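Local atomic coordinates of pathogenicity island protein (Staphylococcus aureus subsp. aureus, PDB entry 3HL6), a protein that is of unknown function and is encoded as an open reading frame of a pathogenicity island. Residues E77-S82 and L162-N167; S106-D111 and E157-L162; Y116-Y121 and T150-N155. One frame throughout, in Å; residues are numbered along the deposited sequence.

Contact 1: E77-S82 and L162-N167; sequences EGLIRS and LATGIN
Ser82 and Thr164 meet through rotamers that turn both hydroxyls toward the end of helix 152-163. In Ser82 OG lies anti to the carbonyl carbon (chi1 -68°); in Thr164 OG1 sits between the backbone N and the carbonyl carbon (chi1 65°). Thr164 OG1 hydrogen-bonds to Gln161 O, and Ser82 OG probably does too. Ser82 OG comes 3.7 Å from Leu162 N, and Ser82 CB packs 4.0 Å from Thr164 OG1. From the preceding turn of helix 77-88, Leu79 crosses Thr164 at about a right angle, its CD2 also 4.0 Å from OG1. A small serine lets the helix come in close, and glycine completes the fit: the CA atoms of Ser82 and Gly165 are 4.7 Å apart, with Ser82 O 3.8 Å from Gly165 CA, and glycine has no CB to run into that oxygen. On another side of helix 77-88, Glu77 forms a salt bridge with Arg19 of the second subunit. Between the segments themselves the contact is van der Waals packing, while the two buried hydroxyls turn to one carbonyl, whose partial negative charge, probably strengthened by the helix C-terminus, would suit it to accept from both.

Contact 2: S106-D111 and E157-L162; sequences SQLFED and EMLYQL
Between the segments 106-111 and 157-162, Gln107 and Leu159 have the nearest CA atoms, 7.0 Å apart. Leu159 points at the facing segment and reaches it with both methyls. CD2 reaches in against Gln107 CB at 3.7 Å and also lies 3.9 Å from Leu108 N, while Leu159 CD1 meets Leu108 CD1 at 3.9 Å, the two leucines crossing at about a right angle. The branched end of leucine suits this place because it can press on two successive residues of the facing helix at once. Gln107 contributes mainly its aliphatic part. Its CG lies 3.9 Å from Met158 SD and 4.2 Å from Leu162 CD1, and both of these side chains run across it at about a right angle. The Gln107 chain is bent at chi2 (-58°), and its CG and CD lie beside Met158 SD, so the methylenes take up the apolar contact. On its far side helix 152-163 faces the main sheet: Tyr160 stacks on Phe68, and Glu157 OE2 and Gln161 NE2 hydrogen-bond to the backbone of Glu69 and Leu70. Val180 and Leu177 of helix 171-184 extend the core around Leu108 and Leu159. The arrangement is consistent with an alpha-beta architecture in which helix 152-163 lies between the mixed sheet and helices 100-109 and 171-184.

Contact 3: Y116-Y121 and T150-N155; sequences YGLQTY and TDVIAN
Val152 and Leu118 supply much of the apolar packing. Val152 CG2 lies 4.0 Å from Leu118 CG, the two side chains crossing at about a right angle, and Val152 CG1 (chi1 160°, anti to the backbone N) is 4.1 Å from Leu118 CD2. The compact, branched valine fits beside the helix backbone too, its CG2 pressing tightly, at 3.2 Å, on Gly117 O. Tyr121 CD2 approaches Val152 CB more loosely and obliquely, whereas Thr150 CG2 meets the edge of the Tyr116 ring, 4.0 Å from CD1.

Backbone packing is made possible by Gly117. Gly117 CA is 5.0 Å from Thr150 CA and 3.7 Å from Thr150 O; a CB here would clash with that oxygen, and its absence lets the backbones approach. The chain here enters helix 152-163, with Asp151 at its N-cap, and the start of this helix packs against helix 112-121. Phe183 and Val184 of helix 171-184 border the same apolar patch.

None of the hydrogen bonds links the two segments. Tyr116 O accepts both Thr120 N and Thr120 OG1, from opposite faces of its carbonyl plane, the hydroxyl at 3.2 Å. Asn155 ND2 makes a weak bond to Asp151 O, back across the first turn, and Asp151 N bonds to Asn149 OD1.

Helix 152-163 takes part in all three contacts, which follow one another along it: contact 3 at its start, contact 2 over its later turns and contact 1 at its C-terminal end. Contacts 1 and 2 share Leu162, their centres about 11 Å apart, and Gln161 of contact 2 is where they meet: Ser82 OG lies 2.5 Å from Gln161 O, a probable hydrogen bond whose short length is doubtful. The centres of contacts 2 and 3 are about 12 Å apart, with Asp111 OD2 packed 4.1 Å from Asn155 OD1. Contacts 1 and 3 do not touch; about 21 Å separates their centres, on opposite sides of the chain's centre. The protein's function is unknown, so the contacts cannot be tied to a site.

Contact 1: E77-S82 and L162-N167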
loop_
_atom_site.group_PDB
_atom_site.type_symbol
_atom_site.label_atom_id
_atom_site.label_comp_id
_atom_site.label_asym_id
_atom_site.label_seq_id
_atom_site.Cartn_x
_atom_site.Cartn_y
_atom_site.Cartn_z
ATOM N N GLU B 77 -5.679 -2.106 6.200
ATOM C CA GLU B 77 -4.368 -2.529 6.641
ATOM C C GLU B 77 -4.016 -3.953 6.217
ATOM O O GLU B 77 -2.853 -4.251 6.018
ATOM C CB GLU B 77 -4.240 -2.374 8.148
ATOM C CG GLU B 77 -5.041 -3.383 8.916
ATOM C CD GLU B 77 -6.461 -2.913 9.118
ATOM O OE1 GLU B 77 -6.818 -1.849 8.545
ATOM O OE2 GLU B 77 -7.219 -3.585 9.852
ATOM N N GLY B 78 -4.990 -4.843 6.085
ATOM C CA GLY B 78 -4.727 -6.131 5.444
ATOM C C GLY B 78 -4.074 -6.000 4.076
ATOM O O GLY B 78 -2.962 -6.505 3.861
ATOM N N LEU B 79 -4.727 -5.312 3.140
ATOM C CA LEU B 79 -4.136 -5.123 1.809
ATOM C C LEU B 79 -2.732 -4.457 1.872
ATOM O O LEU B 79 -1.773 -4.907 1.216
ATOM C CB LEU B 79 -5.084 -4.342 0.890
ATOM C CG LEU B 79 -6.293 -5.152 0.422
ATOM C CD1 LEU B 79 -7.174 -4.377 -0.554
ATOM C CD2 LEU B 79 -5.859 -6.458 -0.189
ATOM N N ILE B 80 -2.620 -3.405 2.689
ATOM C CA ILE B 80 -1.409 -2.579 2.771
ATOM C C ILE B 80 -0.259 -3.407 3.327
ATOM O O ILE B 80 0.894 -3.266 2.906
ATOM C CB ILE B 80 -1.670 -1.307 3.600
ATOM C CG1 ILE B 80 -2.955 -0.651 3.104
ATOM C CG2 ILE B 80 -0.525 -0.310 3.506
ATOM C CD1 ILE B 80 -3.126 0.713 3.546
ATOM N N ARG B 81 -0.598 -4.325 4.222
ATOM C CA ARG B 81 0.401 -5.087 4.914
ATOM C C ARG B 81 0.964 -6.175 4.048
ATOM O O ARG B 81 2.126 -6.503 4.190
ATOM C CB ARG B 81 -0.187 -5.690 6.166
ATOM C CG ARG B 81 0.034 -4.819 7.391
ATOM C CD ARG B 81 -0.577 -5.512 8.585
ATOM N NE ARG B 81 -0.773 -4.619 9.732
ATOM C CZ ARG B 81 -1.742 -4.774 10.642
ATOM N NH1 ARG B 81 -2.608 -5.789 10.532
ATOM N NH2 ARG B 81 -1.850 -3.917 11.664
ATOM N N SER B 82 0.153 -6.728 3.130
ATOM C CA SER B 82 0.671 -7.606 2.097
ATOM C C SER B 82 1.575 -6.871 1.130
ATOM O O SER B 82 2.396 -7.491 0.434
ATOM C CB SER B 82 -0.459 -8.273 1.340
ATOM O OG SER B 82 -1.154 -9.187 2.181
ATOM N N LEU B 162 -2.810 -12.405 2.709
ATOM C CA LEU B 162 -1.475 -12.861 2.363
ATOM C C LEU B 162 -1.363 -13.211 0.874
ATOM O O LEU B 162 -0.421 -12.775 0.203
ATOM C CB LEU B 162 -1.097 -14.059 3.232
ATOM C CG LEU B 162 -1.042 -13.666 4.699
ATOM C CD1 LEU B 162 -0.861 -14.846 5.634
ATOM C CD2 LEU B 162 0.106 -12.666 4.858
ATOM N N ALA B 163 -2.339 -13.940 0.348
ATOM C CA ALA B 163 -2.215 -14.467 -1.013
ATOM C C ALA B 163 -2.022 -13.345 -2.040
ATOM O O ALA B 163 -1.305 -13.524 -3.034
ATOM C CB ALA B 163 -3.415 -15.359 -1.397
ATOM N N THR B 164 -2.628 -12.185 -1.781
ATOM C CA THR B 164 -2.551 -11.086 -2.711
ATOM C C THR B 164 -1.190 -10.406 -2.708
ATOM O O THR B 164 -0.931 -9.543 -3.564
ATOM C CB THR B 164 -3.620 -10.000 -2.437
ATOM O OG1 THR B 164 -3.381 -9.376 -1.163
ATOM C CG2 THR B 164 -5.031 -10.588 -2.501
ATOM N N GLY B 165 -0.312 -10.758 -1.770
ATOM C CA GLY B 165 1.053 -10.217 -1.833
ATOM C C GLY B 165 2.136 -11.137 -2.402
ATOM O O GLY B 165 3.298 -10.767 -2.437
ATOM N N ILE B 166 1.763 -12.329 -2.857
ATOM C CA ILE B 166 2.725 -13.370 -3.190
ATOM C C ILE B 166 2.775 -13.566 -4.702
ATOM O O ILE B 166 1.782 -13.990 -5.313
ATOM C CB ILE B 166 2.328 -14.734 -2.578
ATOM C CG1 ILE B 166 2.330 -14.685 -1.060
ATOM C CG2 ILE B 166 3.240 -15.878 -3.103
ATOM C CD1 ILE B 166 1.949 -15.980 -0.472
ATOM N N ASN B 167 3.928 -13.277 -5.303
ATOM C CA ASN B 167 4.096 -13.527 -6.735
ATOM C C ASN B 167 4.696 -14.905 -6.973
ATOM O O ASN B 167 5.634 -15.308 -6.281
ATOM C CB ASN B 167 4.928 -12.423 -7.419
ATOM C CG ASN B 167 4.232 -11.060 -7.401
ATOM O OD1 ASN B 167 3.010 -10.960 -7.272
ATOM N ND2 ASN B 167 5.018 -10.010 -7.525
#

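Contact 2: S106-D111 and E157-L162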
loop_
_atom_site.group_PDB
_atom_site.type_symbol
_atom_site.label_atom_id
_atom_site.label_comp_id
_atom_site.label_asym_id
_atom_site.label_seq_id
_atom_site.Cartn_x
_atom_site.Cartn_y
_atom_site.Cartn_z
ATOM N N SER B 106 2.567 -21.038 7.152
ATOM C CA SER B 106 2.338 -21.097 8.595
ATOM C C SER B 106 0.877 -21.073 8.934
ATOM O O SER B 106 0.377 -22.001 9.548
ATOM C CB SER B 106 3.007 -19.917 9.266
ATOM O OG SER B 106 3.402 -20.297 10.553
ATOM N N GLN B 107 0.179 -20.022 8.509
ATOM C CA GLN B 107 -1.238 -19.891 8.829
ATOM C C GLN B 107 -2.076 -21.038 8.309
ATOM O O GLN B 107 -3.104 -21.368 8.885
ATOM C CB GLN B 107 -1.804 -18.590 8.280
ATOM C CG GLN B 107 -1.217 -17.382 8.920
ATOM C CD GLN B 107 -1.426 -17.367 10.411
ATOM O OE1 GLN B 107 -2.490 -17.745 10.914
ATOM N NE2 GLN B 107 -0.411 -16.927 11.138
ATOM N N LEU B 108 -1.652 -21.619 7.199
ATOM C CA LEU B 108 -2.399 -22.665 6.538
ATOM C C LEU B 108 -2.074 -24.039 7.142
ATOM O O LEU B 108 -2.972 -24.866 7.348
ATOM C CB LEU B 108 -2.060 -22.618 5.055
ATOM C CG LEU B 108 -2.771 -23.393 3.956
ATOM C CD1 LEU B 108 -4.260 -23.498 4.182
ATOM C CD2 LEU B 108 -2.495 -22.677 2.652
ATOM N N PHE B 109 -0.809 -24.278 7.461
ATOM C CA PHE B 109 -0.370 -25.621 7.805
ATOM C C PHE B 109 0.106 -25.811 9.238
ATOM O O PHE B 109 0.190 -26.936 9.713
ATOM C CB PHE B 109 0.799 -26.014 6.905
ATOM C CG PHE B 109 0.453 -26.098 5.465
ATOM C CD1 PHE B 109 -0.707 -26.726 5.059
ATOM C CD2 PHE B 109 1.292 -25.539 4.515
ATOM C CE1 PHE B 109 -1.015 -26.825 3.711
ATOM C CE2 PHE B 109 0.993 -25.625 3.168
ATOM C CZ PHE B 109 -0.162 -26.264 2.761
ATOM N N GLU B 110 0.453 -24.730 9.920
ATOM C CA GLU B 110 0.900 -24.829 11.296
ATOM C C GLU B 110 -0.014 -24.128 12.300
ATOM O O GLU B 110 0.452 -23.643 13.321
ATOM C CB GLU B 110 2.297 -24.237 11.422
ATOM C CG GLU B 110 3.352 -25.008 10.686
ATOM C CD GLU B 110 4.694 -24.344 10.777
ATOM O OE1 GLU B 110 4.718 -23.106 11.059
ATOM O OE2 GLU B 110 5.722 -25.049 10.560
ATOM N N ASP B 111 -1.305 -24.044 12.017
ATOM C CA ASP B 111 -2.227 -23.471 12.982
ATOM C C ASP B 111 -3.160 -24.558 13.447
ATOM O O ASP B 111 -4.086 -24.949 12.735
ATOM C CB ASP B 111 -3.025 -22.325 12.365
ATOM C CG ASP B 111 -3.637 -21.401 13.413
ATOM O OD1 ASP B 111 -4.242 -21.879 14.390
ATOM O OD2 ASP B 111 -3.526 -20.177 13.249
ATOM N N GLU B 157 -9.844 -15.487 5.679
ATOM C CA GLU B 157 -9.834 -14.123 5.144
ATOM C C GLU B 157 -8.418 -13.639 5.152
ATOM O O GLU B 157 -7.918 -13.036 4.195
ATOM C CB GLU B 157 -10.750 -13.195 5.941
ATOM C CG GLU B 157 -12.218 -13.437 5.657
ATOM C CD GLU B 157 -13.139 -12.547 6.476
ATOM O OE1 GLU B 157 -12.684 -11.980 7.491
ATOM O OE2 GLU B 157 -14.329 -12.408 6.091
ATOM N N MET B 158 -7.748 -13.964 6.229
ATOM C CA MET B 158 -6.372 -13.570 6.392
ATOM C C MET B 158 -5.403 -14.320 5.444
ATOM O O MET B 158 -4.505 -13.724 4.880
ATOM C CB MET B 158 -5.993 -13.721 7.859
ATOM C CG MET B 158 -4.758 -13.004 8.183
ATOM S SD MET B 158 -3.589 -14.237 8.697
ATOM C CE MET B 158 -3.036 -13.485 10.268
ATOM N N LEU B 159 -5.613 -15.617 5.254
ATOM C CA LEU B 159 -4.981 -16.352 4.140
ATOM C C LEU B 159 -5.209 -15.647 2.817
ATOM O O LEU B 159 -4.284 -15.419 2.060
ATOM C CB LEU B 159 -5.489 -17.803 4.076
ATOM C CG LEU B 159 -4.975 -18.726 5.193
ATOM C CD1 LEU B 159 -5.730 -20.031 5.212
ATOM C CD2 LEU B 159 -3.488 -18.956 5.023
ATOM N N TYR B 160 -6.438 -15.255 2.544
ATOM C CA TYR B 160 -6.657 -14.505 1.318
ATOM C C TYR B 160 -5.808 -13.252 1.225
ATOM O O TYR B 160 -5.332 -12.928 0.161
ATOM C CB TYR B 160 -8.128 -14.178 1.116
ATOM C CG TYR B 160 -8.837 -15.298 0.436
ATOM C CD1 TYR B 160 -9.145 -15.234 -0.920
ATOM C CD2 TYR B 160 -9.161 -16.436 1.131
ATOM C CE1 TYR B 160 -9.789 -16.265 -1.553
ATOM C CE2 TYR B 160 -9.808 -17.470 0.522
ATOM C CZ TYR B 160 -10.117 -17.392 -0.829
ATOM O OH TYR B 160 -10.776 -18.455 -1.429
ATOM N N GLN B 161 -5.625 -12.536 2.325
ATOM C CA GLN B 161 -4.910 -11.262 2.299
ATOM C C GLN B 161 -3.423 -11.453 2.013
ATOM O O GLN B 161 -2.845 -10.745 1.192
ATOM C CB GLN B 161 -5.111 -10.501 3.616
ATOM C CG GLN B 161 -6.538 -9.979 3.791
ATOM C CD GLN B 161 -6.830 -9.454 5.209
ATOM O OE1 GLN B 161 -6.260 -9.914 6.194
ATOM N NE2 GLN B 161 -7.695 -8.492 5.299
ATOM N N LEU B 162 -2.810 -12.405 2.709
ATOM C CA LEU B 162 -1.475 -12.861 2.363
ATOM C C LEU B 162 -1.363 -13.211 0.874
ATOM O O LEU B 162 -0.421 -12.775 0.203
ATOM C CB LEU B 162 -1.097 -14.059 3.232
ATOM C CG LEU B 162 -1.042 -13.666 4.699
ATOM C CD1 LEU B 162 -0.861 -14.846 5.634
ATOM C CD2 LEU B 162 0.106 -12.666 4.858
#

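Contact 3: Y116-Y121 and T150-N155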
loop_
_atom_site.group_PDB
_atom_site.type_symbol
_atom_site.label_atom_id
_atom_site.label_comp_id
_atom_site.label_asym_id
_atom_site.label_seq_id
_atom_site.Cartn_x
_atom_site.Cartn_y
_atom_site.Cartn_z
ATOM N N TYR B 116 -8.600 -26.952 14.381
ATOM C CA TYR B 116 -9.636 -27.294 15.340
ATOM C C TYR B 116 -10.953 -26.725 14.867
ATOM O O TYR B 116 -11.973 -27.382 14.966
ATOM C CB TYR B 116 -9.305 -26.770 16.742
ATOM C CG TYR B 116 -10.479 -26.901 17.713
ATOM C CD1 TYR B 116 -11.416 -25.872 17.859
ATOM C CD2 TYR B 116 -10.660 -28.068 18.467
ATOM C CE1 TYR B 116 -12.495 -26.002 18.734
ATOM C CE2 TYR B 116 -11.732 -28.202 19.342
ATOM C CZ TYR B 116 -12.640 -27.168 19.474
ATOM O OH TYR B 116 -13.698 -27.304 20.350
ATOM N N GLY B 117 -10.911 -25.499 14.348
ATOM C CA GLY B 117 -12.101 -24.806 13.873
ATOM C C GLY B 117 -12.663 -25.415 12.607
ATOM O O GLY B 117 -13.866 -25.397 12.387
ATOM N N LEU B 118 -11.783 -25.955 11.771
ATOM C CA LEU B 118 -12.213 -26.688 10.591
ATOM C C LEU B 118 -12.926 -27.992 10.958
ATOM O O LEU B 118 -14.008 -28.275 10.433
ATOM C CB LEU B 118 -11.033 -26.948 9.647
ATOM C CG LEU B 118 -10.606 -25.726 8.815
ATOM C CD1 LEU B 118 -9.187 -25.826 8.331
ATOM C CD2 LEU B 118 -11.557 -25.502 7.669
ATOM N N GLN B 119 -12.320 -28.771 11.852
ATOM C CA GLN B 119 -12.992 -29.889 12.499
ATOM C C GLN B 119 -14.419 -29.520 12.823
ATOM O O GLN B 119 -15.382 -30.070 12.276
ATOM C CB GLN B 119 -12.319 -30.182 13.821
ATOM C CG GLN B 119 -11.265 -31.240 13.812
ATOM C CD GLN B 119 -11.305 -32.027 15.097
ATOM O OE1 GLN B 119 -10.279 -32.457 15.629
ATOM N NE2 GLN B 119 -12.508 -32.204 15.619
ATOM N N THR B 120 -14.514 -28.573 13.744
ATOM C CA THR B 120 -15.754 -28.089 14.328
ATOM C C THR B 120 -16.730 -27.496 13.311
ATOM O O THR B 120 -17.914 -27.352 13.578
ATOM C CB THR B 120 -15.402 -27.018 15.371
ATOM O OG1 THR B 120 -14.767 -27.658 16.477
ATOM C CG2 THR B 120 -16.641 -26.298 15.849
ATOM N N TYR B 121 -16.231 -27.137 12.143
ATOM C CA TYR B 121 -17.100 -26.585 11.126
ATOM C C TYR B 121 -18.144 -27.607 10.721
ATOM O O TYR B 121 -19.330 -27.288 10.603
ATOM C CB TYR B 121 -16.300 -26.180 9.900
ATOM C CG TYR B 121 -16.999 -25.146 9.062
ATOM C CD1 TYR B 121 -17.497 -25.463 7.790
ATOM C CD2 TYR B 121 -17.160 -23.851 9.536
ATOM C CE1 TYR B 121 -18.135 -24.507 7.027
ATOM C CE2 TYR B 121 -17.793 -22.885 8.780
ATOM C CZ TYR B 121 -18.279 -23.217 7.529
ATOM O OH TYR B 121 -18.906 -22.248 6.787
ATOM N N THR B 150 -9.156 -19.688 15.979
ATOM C CA THR B 150 -10.236 -20.710 16.003
ATOM C C THR B 150 -11.494 -20.409 15.155
ATOM O O THR B 150 -12.359 -21.269 14.993
ATOM C CB THR B 150 -10.626 -21.057 17.465
ATOM O OG1 THR B 150 -9.541 -21.767 18.081
ATOM C CG2 THR B 150 -11.885 -21.914 17.525
ATOM N N ASP B 151 -11.584 -19.189 14.618
ATOM C CA ASP B 151 -12.655 -18.786 13.703
ATOM C C ASP B 151 -12.268 -19.042 12.242
ATOM O O ASP B 151 -11.385 -18.389 11.692
ATOM C CB ASP B 151 -12.957 -17.307 13.913
ATOM C CG ASP B 151 -14.142 -16.833 13.120
ATOM O OD1 ASP B 151 -14.793 -17.648 12.439
ATOM O OD2 ASP B 151 -14.425 -15.626 13.170
ATOM N N VAL B 152 -12.935 -20.001 11.617
ATOM C CA VAL B 152 -12.536 -20.467 10.295
ATOM C C VAL B 152 -12.534 -19.346 9.244
ATOM O O VAL B 152 -11.587 -19.230 8.460
ATOM C CB VAL B 152 -13.408 -21.657 9.837
ATOM C CG1 VAL B 152 -13.366 -21.835 8.324
ATOM C CG2 VAL B 152 -12.947 -22.914 10.521
ATOM N N ILE B 153 -13.588 -18.528 9.237
ATOM C CA ILE B 153 -13.737 -17.496 8.218
ATOM C C ILE B 153 -12.657 -16.446 8.374
ATOM O O ILE B 153 -12.062 -16.022 7.380
ATOM C CB ILE B 153 -15.113 -16.804 8.275
ATOM C CG1 ILE B 153 -16.256 -17.826 8.261
ATOM C CG2 ILE B 153 -15.274 -15.851 7.122
ATOM C CD1 ILE B 153 -16.666 -18.256 6.883
ATOM N N ALA B 154 -12.399 -16.024 9.617
ATOM C CA ALA B 154 -11.393 -15.008 9.905
ATOM C C ALA B 154 -10.040 -15.478 9.425
ATOM O O ALA B 154 -9.294 -14.746 8.810
ATOM C CB ALA B 154 -11.331 -14.727 11.403
ATOM N N ASN B 155 -9.721 -16.719 9.742
ATOM C CA ASN B 155 -8.498 -17.346 9.288
ATOM C C ASN B 155 -8.340 -17.362 7.758
ATOM O O ASN B 155 -7.321 -16.957 7.223
ATOM C CB ASN B 155 -8.473 -18.763 9.834
ATOM C CG ASN B 155 -7.790 -18.836 11.145
ATOM O OD1 ASN B 155 -6.611 -18.494 11.222
ATOM N ND2 ASN B 155 -8.513 -19.250 12.217
#